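PDB 3DBX: CD1-2 antigen from Gallus gallus, which probably binds lipids in an MHC class I-like groove and presents them to T cells, as other CD1 glycoproteins do. Local coordinates for residues A[55-60]-A[175-180]; A[191-196]-A[209-214]; A[204-209]-A[250-255]. All coordinates share one frame; numbering follows the deposited sequence.

Contact 1 (A[55-60]-A[175-180]); sequences PWVQEI and LMLHEE
Trp56 and Ile60 are the two side chains that the loop sets against the helix. Trp56 CB sits 3.4 Å from Glu180 O, and ring atom CZ3 of Trp56 lies 3.6 Å from Leu177 O. Both carbonyls approach the indole obliquely. CZ3 also meets Leu177 CD2 at 3.7 Å, with the two side chains crossing at about a right angle. Beside this group, Ile60 puts its CG2 3.7 Å from Met176 CB as the two side chains slide past each other in opposite directions. The other branch, Ile60 CG1, touches Glu180 CG at 3.8 Å, so Ile60 bridges two residues one turn apart on the helix. No hydrogen bond joins the segments, and Trp56 O is buried without a partner. In the MHC class I-like platform of CD1, this is where the last turn of helix 156-180 meets the loop between strand 50-52 and helix 66-71. The Trp56 torsion explains the fit: CG stands in the crowded place between backbone N and carbonyl carbon (chi1 60°), which turns the indole toward the helix. Val57 CG2 covers one ring face, 3.5 Å above the plane and toward the rim. Glu180 bends at chi2 (-69°), so that the aliphatic part of its chain runs by Ile60, and CD and OE1 also lie beside Ile60 CG1. In the second shell, Trp56 and Val57 both touch Ile40 on strand 38-43. Trp56 NE1 makes a weak hydrogen bond to Asp184 OD2.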
loop_
_atom_site.group_PDB
_atom_site.type_symbol
_atom_site.label_atom_id
_atom_site.label_comp_id
_atom_site.label_asym_id
_atom_site.label_seq_id
_atom_site.Cartn_x
_atom_site.Cartn_y
_atom_site.Cartn_z
ATOM N N PRO A 55 -8.207 16.847 -8.798
ATOM C CA PRO A 55 -8.606 17.971 -9.650
ATOM C C PRO A 55 -7.425 18.776 -10.212
ATOM O O PRO A 55 -7.580 19.419 -11.256
ATOM C CB PRO A 55 -9.488 18.834 -8.724
ATOM C CG PRO A 55 -9.885 17.927 -7.598
ATOM C CD PRO A 55 -8.684 17.038 -7.412
ATOM N N TRP A 56 -6.272 18.730 -9.537
ATOM C CA TRP A 56 -5.023 19.370 -10.013
ATOM C C TRP A 56 -4.218 18.527 -11.035
ATOM O O TRP A 56 -3.237 19.017 -11.593
ATOM C CB TRP A 56 -4.120 19.775 -8.818
ATOM C CG TRP A 56 -3.688 18.610 -7.914
ATOM C CD1 TRP A 56 -4.278 18.220 -6.752
ATOM C CD2 TRP A 56 -2.590 17.712 -8.122
ATOM N NE1 TRP A 56 -3.629 17.125 -6.225
ATOM C CE2 TRP A 56 -2.597 16.787 -7.054
ATOM C CE3 TRP A 56 -1.610 17.592 -9.109
ATOM C CZ2 TRP A 56 -1.658 15.773 -6.941
ATOM C CZ3 TRP A 56 -0.691 16.578 -9.004
ATOM C CH2 TRP A 56 -0.713 15.686 -7.926
ATOM N N VAL A 57 -4.621 17.271 -11.269
ATOM C CA VAL A 57 -3.893 16.343 -12.162
ATOM C C VAL A 57 -4.201 16.435 -13.693
ATOM O O VAL A 57 -3.335 16.108 -14.528
ATOM C CB VAL A 57 -4.073 14.858 -11.680
ATOM C CG1 VAL A 57 -3.673 13.851 -12.757
ATOM C CG2 VAL A 57 -3.274 14.578 -10.415
ATOM N N GLN A 58 -5.406 16.898 -14.050
ATOM C CA GLN A 58 -5.998 16.669 -15.389
ATOM C C GLN A 58 -5.353 17.406 -16.577
ATOM O O GLN A 58 -4.770 16.770 -17.467
ATOM C CB GLN A 58 -7.515 16.959 -15.352
ATOM C CG GLN A 58 -8.362 16.138 -16.327
ATOM C CD GLN A 58 -8.325 16.673 -17.747
ATOM O OE1 GLN A 58 -8.737 17.810 -18.020
ATOM N NE2 GLN A 58 -7.836 15.850 -18.666
ATOM N N GLU A 59 -5.492 18.736 -16.591
ATOM C CA GLU A 59 -5.071 19.576 -17.721
ATOM C C GLU A 59 -3.568 19.881 -17.696
ATOM O O GLU A 59 -3.132 20.967 -18.096
ATOM C CB GLU A 59 -5.880 20.884 -17.748
ATOM N N ILE A 60 -2.784 18.918 -17.215
ATOM C CA ILE A 60 -1.338 19.083 -17.115
ATOM C C ILE A 60 -0.641 18.079 -18.036
ATOM O O ILE A 60 0.083 18.483 -18.949
ATOM C CB ILE A 60 -0.842 19.033 -15.641
ATOM C CG1 ILE A 60 -1.510 20.148 -14.819
ATOM C CG2 ILE A 60 0.684 19.203 -15.562
ATOM C CD1 ILE A 60 -2.974 19.900 -14.447
ATOM N N LEU A 175 7.894 16.814 -12.304
ATOM C CA LEU A 175 8.173 18.223 -12.120
ATOM C C LEU A 175 6.918 19.080 -12.233
ATOM O O LEU A 175 6.663 19.939 -11.384
ATOM C CB LEU A 175 9.214 18.674 -13.142
ATOM C CG LEU A 175 10.634 18.906 -12.629
ATOM C CD1 LEU A 175 11.165 17.682 -11.899
ATOM C CD2 LEU A 175 11.552 19.301 -13.779
ATOM N N MET A 176 6.138 18.832 -13.280
ATOM C CA MET A 176 4.876 19.530 -13.484
ATOM C C MET A 176 3.844 19.174 -12.395
ATOM O O MET A 176 3.120 20.053 -11.914
ATOM C CB MET A 176 4.353 19.298 -14.910
ATOM C CG MET A 176 5.320 19.844 -15.997
ATOM S SD MET A 176 4.809 19.798 -17.744
ATOM C CE MET A 176 4.048 21.414 -17.953
ATOM N N LEU A 177 3.820 17.909 -11.970
ATOM C CA LEU A 177 2.865 17.456 -10.952
ATOM C C LEU A 177 3.224 18.036 -9.595
ATOM O O LEU A 177 2.349 18.407 -8.812
ATOM C CB LEU A 177 2.837 15.932 -10.852
ATOM C CG LEU A 177 2.216 15.075 -11.970
ATOM C CD1 LEU A 177 2.448 13.612 -11.650
ATOM C CD2 LEU A 177 0.730 15.364 -12.190
ATOM N N HIS A 178 4.524 18.089 -9.325
ATOM C CA HIS A 178 5.050 18.634 -8.093
ATOM C C HIS A 178 4.634 20.105 -7.927
ATOM O O HIS A 178 4.242 20.513 -6.844
ATOM C CB HIS A 178 6.576 18.491 -8.104
ATOM C CG HIS A 178 7.221 18.740 -6.781
ATOM N ND1 HIS A 178 7.909 19.902 -6.497
ATOM C CD2 HIS A 178 7.287 17.979 -5.664
ATOM C CE1 HIS A 178 8.373 19.846 -5.258
ATOM N NE2 HIS A 178 8.013 18.686 -4.731
ATOM N N GLU A 179 4.712 20.880 -9.007
ATOM C CA GLU A 179 4.335 22.297 -9.041
ATOM C C GLU A 179 2.820 22.580 -8.841
ATOM O O GLU A 179 2.438 23.633 -8.312
ATOM C CB GLU A 179 4.878 22.913 -10.351
ATOM C CG GLU A 179 4.131 24.114 -10.927
ATOM C CD GLU A 179 4.900 24.815 -12.050
ATOM O OE1 GLU A 179 6.151 24.861 -11.990
ATOM O OE2 GLU A 179 4.260 25.347 -12.987
ATOM N N GLU A 180 1.982 21.629 -9.250
ATOM C CA GLU A 180 0.517 21.754 -9.287
ATOM C C GLU A 180 -0.160 21.078 -8.090
ATOM O O GLU A 180 -1.314 21.371 -7.753
ATOM C CB GLU A 180 -0.007 21.011 -10.529
ATOM C CG GLU A 180 0.316 21.658 -11.836
ATOM C CD GLU A 180 -0.436 22.945 -12.021
ATOM O OE1 GLU A 180 -1.665 22.947 -11.776
ATOM O OE2 GLU A 180 0.197 23.948 -12.407
#

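Contact 2 (A[191-196]-A[209-214]); sequences PMAVVF and CRVTSF
The Phe214 ring has Val211 O at its edge, in plane, while Pro191 CB comes to it obliquely. Pro191 CB touches both Val211 CG1, at 3.5 Å, and Phe214 CB, at 3.6 Å; the Pro191 and Phe214 side chains cross at about a right angle. At the far end the Phe196 ring lies oblique to Arg210 CB. Between them runs an antiparallel ladder. Met192 pairs with Thr212 and Val194 with Arg210, each through two backbone hydrogen bonds. Arg210 N to Val194 O is the shortest, at 2.8 Å, and runs nearly along the C=O axis. Thr212 OG1 takes the crowded position (chi1 62°) and lies 3.2 Å from Met192 CG. Val194 CG2 rests alongside Arg210 CB at 3.8 Å. From there the extended Arg210 chain leads away, and NH2 is hydrogen-bonded to a polar side chain of the other protein chain, probably beta2-microglobulin as in other CD1 molecules. Ser213 OG is hydrogen-bonded to a basic side chain of that same chain. Ser213 and Phe214 form a G1 beta bulge facing Tyr249. The face with Ala193, Val195, Cys209 and Val211 turns into the immunoglobulin sandwich, where Cys209 is disulfide-bonded to Cys267 on strand 265-270 and Ala193 and Val195 meet Val281 on strand 279-282.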
loop_
_atom_site.group_PDB
_atom_site.type_symbol
_atom_site.label_atom_id
_atom_site.label_comp_id
_atom_site.label_asym_id
_atom_site.label_seq_id
_atom_site.Cartn_x
_atom_site.Cartn_y
_atom_site.Cartn_z
ATOM N N PRO A 191 -0.074 13.981 14.453
ATOM C CA PRO A 191 -0.666 12.825 15.079
ATOM C C PRO A 191 -1.308 13.193 16.391
ATOM O O PRO A 191 -0.967 14.244 16.965
ATOM C CB PRO A 191 0.560 11.905 15.322
ATOM C CG PRO A 191 1.663 12.858 15.564
ATOM C CD PRO A 191 1.407 13.954 14.560
ATOM N N MET A 192 -2.235 12.354 16.859
ATOM C CA MET A 192 -2.687 12.444 18.245
ATOM C C MET A 192 -2.403 11.079 18.823
ATOM O O MET A 192 -2.343 10.136 18.068
ATOM C CB MET A 192 -4.161 12.829 18.396
ATOM C CG MET A 192 -5.186 11.978 17.746
ATOM S SD MET A 192 -6.851 12.257 18.498
ATOM C CE MET A 192 -6.663 11.337 20.040
ATOM N N ALA A 193 -2.181 10.972 20.134
ATOM C CA ALA A 193 -1.791 9.669 20.712
ATOM C C ALA A 193 -2.473 9.420 22.056
ATOM O O ALA A 193 -2.840 10.350 22.777
ATOM C CB ALA A 193 -0.271 9.546 20.838
ATOM N N VAL A 194 -2.691 8.150 22.352
ATOM C CA VAL A 194 -3.327 7.748 23.598
ATOM C C VAL A 194 -2.502 6.588 24.142
ATOM O O VAL A 194 -1.968 5.786 23.357
ATOM C CB VAL A 194 -4.837 7.377 23.436
ATOM C CG1 VAL A 194 -5.700 8.615 23.049
ATOM C CG2 VAL A 194 -5.084 6.211 22.443
ATOM N N VAL A 195 -2.376 6.533 25.470
ATOM C CA VAL A 195 -1.642 5.454 26.159
ATOM C C VAL A 195 -2.594 4.747 27.140
ATOM O O VAL A 195 -3.316 5.413 27.911
ATOM C CB VAL A 195 -0.407 6.002 26.911
ATOM C CG1 VAL A 195 0.235 4.919 27.748
ATOM C CG2 VAL A 195 0.635 6.527 25.932
ATOM N N PHE A 196 -2.641 3.417 27.090
ATOM C CA PHE A 196 -3.401 2.648 28.085
ATOM C C PHE A 196 -2.692 1.320 28.380
ATOM O O PHE A 196 -1.748 0.961 27.684
ATOM C CB PHE A 196 -4.847 2.416 27.623
ATOM C CG PHE A 196 -4.956 1.891 26.211
ATOM C CD1 PHE A 196 -4.925 2.778 25.121
ATOM C CD2 PHE A 196 -5.033 0.538 25.972
ATOM C CE1 PHE A 196 -5.002 2.298 23.814
ATOM C CE2 PHE A 196 -5.113 0.036 24.659
ATOM C CZ PHE A 196 -5.116 0.914 23.584
ATOM N N CYS A 209 0.617 2.380 23.044
ATOM C CA CYS A 209 0.531 3.763 22.594
ATOM C C CYS A 209 -0.131 3.703 21.198
ATOM O O CYS A 209 0.442 3.117 20.290
ATOM C CB CYS A 209 1.933 4.292 22.448
ATOM S SG CYS A 209 2.019 6.004 21.914
ATOM N N ARG A 210 -1.334 4.258 21.048
ATOM C CA ARG A 210 -2.009 4.225 19.769
ATOM C C ARG A 210 -1.898 5.627 19.174
ATOM O O ARG A 210 -2.329 6.590 19.796
ATOM C CB ARG A 210 -3.466 3.814 19.959
ATOM C CG ARG A 210 -4.291 3.809 18.655
ATOM C CD ARG A 210 -5.769 3.582 18.985
ATOM N NE ARG A 210 -6.618 3.878 17.835
ATOM C CZ ARG A 210 -7.938 3.814 17.833
ATOM N NH1 ARG A 210 -8.591 3.422 18.923
ATOM N NH2 ARG A 210 -8.596 4.101 16.726
ATOM N N VAL A 211 -1.292 5.736 17.991
ATOM C CA VAL A 211 -1.026 7.049 17.372
ATOM C C VAL A 211 -1.867 7.116 16.116
ATOM O O VAL A 211 -1.816 6.197 15.325
ATOM C CB VAL A 211 0.449 7.161 16.971
ATOM C CG1 VAL A 211 0.732 8.586 16.463
ATOM C CG2 VAL A 211 1.377 6.864 18.227
ATOM N N THR A 212 -2.669 8.172 15.970
ATOM C CA THR A 212 -3.666 8.228 14.898
ATOM C C THR A 212 -3.580 9.569 14.132
ATOM O O THR A 212 -2.874 10.492 14.561
ATOM C CB THR A 212 -5.113 7.986 15.503
ATOM O OG1 THR A 212 -5.411 9.032 16.439
ATOM C CG2 THR A 212 -5.162 6.680 16.298
ATOM N N SER A 213 -4.223 9.647 12.973
ATOM C CA SER A 213 -4.574 10.927 12.314
ATOM C C SER A 213 -3.485 11.638 11.574
ATOM O O SER A 213 -3.713 12.776 11.113
ATOM C CB SER A 213 -5.252 11.912 13.288
ATOM O OG SER A 213 -6.503 11.383 13.703
ATOM N N PHE A 214 -2.321 11.003 11.401
ATOM C CA PHE A 214 -1.163 11.765 10.930
ATOM C C PHE A 214 -0.829 11.664 9.442
ATOM O O PHE A 214 -1.040 10.642 8.799
ATOM C CB PHE A 214 0.085 11.438 11.753
ATOM C CG PHE A 214 0.484 9.983 11.711
ATOM C CD1 PHE A 214 -0.007 9.103 12.648
ATOM C CD2 PHE A 214 1.405 9.532 10.775
ATOM C CE1 PHE A 214 0.411 7.739 12.650
ATOM C CE2 PHE A 214 1.796 8.209 10.726
ATOM C CZ PHE A 214 1.282 7.296 11.662
#

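Contact 3 (A[204-209]-A[250-255]); sequences QLLLVC and QLRSTL
Leu207, Cys209, Ser253 and Leu255 form the fully buried face, packed against the opposite sheet rather than on one another. Two hydrogen-bonded pairs fix the register, Leu207 with Leu255 and Cys209 with Ser253. Cys209 N to Ser253 O is almost straight, at 2.9 Å and 178°. Between them Val208 and Thr254 form a non-hydrogen-bonded pair; Thr254 CA makes a CA-H...O contact of 3.1 Å to Leu207 O. The more open face carries Leu206, Val208, Arg252 and Thr254; here side chains do meet across the strands. Val208 and Thr254 are buried, Leu206 and Arg252 partly exposed. Leu206 CG is anti to its backbone N (chi1 -175°), which carries CD1 obliquely across to Thr254 CB at 3.6 Å. Val208 CG2 lies alongside Thr254 CG2 at 4.0 Å. Val208 CG1 sits over one face of the Arg252 guanidinium, 3.8 Å from NE. The bend of Arg252 at chi3 (126°) lays the group across the valine, and Arg252 also packs on an apolar side chain of the other protein chain. On the buried face, Trp223 of strand 220-225 packs on Leu207, Cys209 and Leu255. Trp223 against the disulfide cysteine is the characteristic immunoglobulin core. Strand 204-214 lies here between strands 192-200 and 249-257, and strand 236-243 follows at the sheet edge.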
loop_
_atom_site.group_PDB
_atom_site.type_symbol
_atom_site.label_atom_id
_atom_site.label_comp_id
_atom_site.label_asym_id
_atom_site.label_seq_id
_atom_site.Cartn_x
_atom_site.Cartn_y
_atom_site.Cartn_z
ATOM N N GLN A 204 2.808 -9.917 33.277
ATOM C CA GLN A 204 3.231 -8.630 32.772
ATOM C C GLN A 204 2.040 -7.784 32.339
ATOM O O GLN A 204 0.924 -8.285 32.212
ATOM C CB GLN A 204 4.200 -8.811 31.612
ATOM C CG GLN A 204 5.645 -8.980 32.033
ATOM C CD GLN A 204 6.523 -9.271 30.842
ATOM O OE1 GLN A 204 6.163 -10.083 29.986
ATOM N NE2 GLN A 204 7.670 -8.599 30.763
ATOM N N LEU A 205 2.290 -6.499 32.145
ATOM C CA LEU A 205 1.303 -5.559 31.660
ATOM C C LEU A 205 1.716 -5.213 30.259
ATOM O O LEU A 205 2.906 -5.149 29.976
ATOM C CB LEU A 205 1.375 -4.265 32.476
ATOM C CG LEU A 205 0.610 -4.051 33.769
ATOM C CD1 LEU A 205 1.251 -2.928 34.480
ATOM C CD2 LEU A 205 -0.771 -3.626 33.379
ATOM N N LEU A 206 0.749 -4.986 29.380
ATOM C CA LEU A 206 1.056 -4.485 28.058
ATOM C C LEU A 206 0.718 -3.001 28.023
ATOM O O LEU A 206 -0.441 -2.628 28.200
ATOM C CB LEU A 206 0.282 -5.247 26.989
ATOM C CG LEU A 206 0.592 -4.890 25.521
ATOM C CD1 LEU A 206 1.981 -5.414 25.201
ATOM C CD2 LEU A 206 -0.432 -5.540 24.582
ATOM N N LEU A 207 1.725 -2.143 27.837
ATOM C CA LEU A 207 1.422 -0.733 27.640
ATOM C C LEU A 207 1.266 -0.518 26.152
ATOM O O LEU A 207 2.075 -1.035 25.394
ATOM C CB LEU A 207 2.524 0.176 28.188
ATOM C CG LEU A 207 2.908 -0.099 29.648
ATOM C CD1 LEU A 207 3.947 0.897 30.090
ATOM C CD2 LEU A 207 1.694 -0.067 30.569
ATOM N N VAL A 208 0.233 0.234 25.753
ATOM C CA VAL A 208 -0.098 0.465 24.337
ATOM C C VAL A 208 -0.093 1.948 24.084
ATOM O O VAL A 208 -0.693 2.696 24.845
ATOM C CB VAL A 208 -1.511 -0.066 23.966
ATOM C CG1 VAL A 208 -1.840 0.181 22.501
ATOM C CG2 VAL A 208 -1.651 -1.578 24.274
ATOM N N CYS A 209 0.617 2.380 23.044
ATOM C CA CYS A 209 0.531 3.763 22.594
ATOM C C CYS A 209 -0.131 3.703 21.198
ATOM O O CYS A 209 0.442 3.117 20.290
ATOM C CB CYS A 209 1.933 4.292 22.448
ATOM S SG CYS A 209 2.019 6.004 21.914
ATOM N N GLN A 250 -2.168 5.450 10.972
ATOM C CA GLN A 250 -2.306 5.060 12.358
ATOM C C GLN A 250 -1.240 3.983 12.660
ATOM O O GLN A 250 -0.910 3.203 11.806
ATOM C CB GLN A 250 -3.620 4.304 12.489
ATOM C CG GLN A 250 -4.610 5.028 13.246
ATOM C CD GLN A 250 -5.869 4.249 13.418
ATOM O OE1 GLN A 250 -6.831 4.407 12.652
ATOM N NE2 GLN A 250 -5.900 3.436 14.448
ATOM N N LEU A 251 -0.780 3.899 13.895
ATOM C CA LEU A 251 0.284 2.956 14.283
ATOM C C LEU A 251 -0.005 2.664 15.753
ATOM O O LEU A 251 -0.531 3.535 16.470
ATOM C CB LEU A 251 1.668 3.676 14.189
ATOM C CG LEU A 251 2.984 2.946 14.431
ATOM C CD1 LEU A 251 4.085 3.811 13.840
ATOM C CD2 LEU A 251 3.238 2.824 15.898
ATOM N N ARG A 252 0.351 1.464 16.198
ATOM C CA ARG A 252 0.281 1.080 17.605
ATOM C C ARG A 252 1.695 0.621 18.002
ATOM O O ARG A 252 2.290 -0.199 17.281
ATOM C CB ARG A 252 -0.660 -0.120 17.697
ATOM C CG ARG A 252 -1.824 -0.052 18.694
ATOM C CD ARG A 252 -2.734 -1.334 18.482
ATOM N NE ARG A 252 -2.955 -2.105 19.719
ATOM C CZ ARG A 252 -2.230 -3.160 20.116
ATOM N NH1 ARG A 252 -1.198 -3.596 19.391
ATOM N NH2 ARG A 252 -2.542 -3.786 21.245
ATOM N N SER A 253 2.234 1.134 19.116
ATOM C CA SER A 253 3.492 0.611 19.664
ATOM C C SER A 253 3.194 0.007 21.028
ATOM O O SER A 253 2.327 0.512 21.712
ATOM C CB SER A 253 4.539 1.715 19.810
ATOM O OG SER A 253 5.754 1.142 20.315
ATOM N N THR A 254 3.863 -1.088 21.408
ATOM C CA THR A 254 3.571 -1.692 22.703
ATOM C C THR A 254 4.838 -2.055 23.425
ATOM O O THR A 254 5.858 -2.378 22.773
ATOM C CB THR A 254 2.683 -2.982 22.616
ATOM O OG1 THR A 254 3.405 -4.047 22.004
ATOM C CG2 THR A 254 1.358 -2.751 21.865
ATOM N N LEU A 255 4.766 -2.027 24.761
ATOM C CA LEU A 255 5.888 -2.371 25.630
ATOM C C LEU A 255 5.386 -3.280 26.743
ATOM O O LEU A 255 4.478 -2.893 27.489
ATOM C CB LEU A 255 6.503 -1.116 26.252
ATOM C CG LEU A 255 7.735 -1.297 27.163
ATOM C CD1 LEU A 255 8.904 -1.855 26.372
ATOM C CD2 LEU A 255 8.124 -0.007 27.869
#

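How the contacts relate
Contact 1 lies in the MHC-like platform, and contacts 2 and 3 lie in the C1-set immunoglobulin domain. The centre of contact 1 is about 33 Å from that of contact 2 and 41 Å from that of contact 3. It closes along the chain before either opens. Contacts 2 and 3 are centred about 10 Å apart and share Cys209. Their segments alternate in sequence, because strand 204-214 pairs with 192-200 on one side and 249-257 on the other. Together they build three neighbouring strands of one four-stranded sheet. The chain thus joins a platform probably used for lipid binding to an immunoglobulin domain that meets the partner chain.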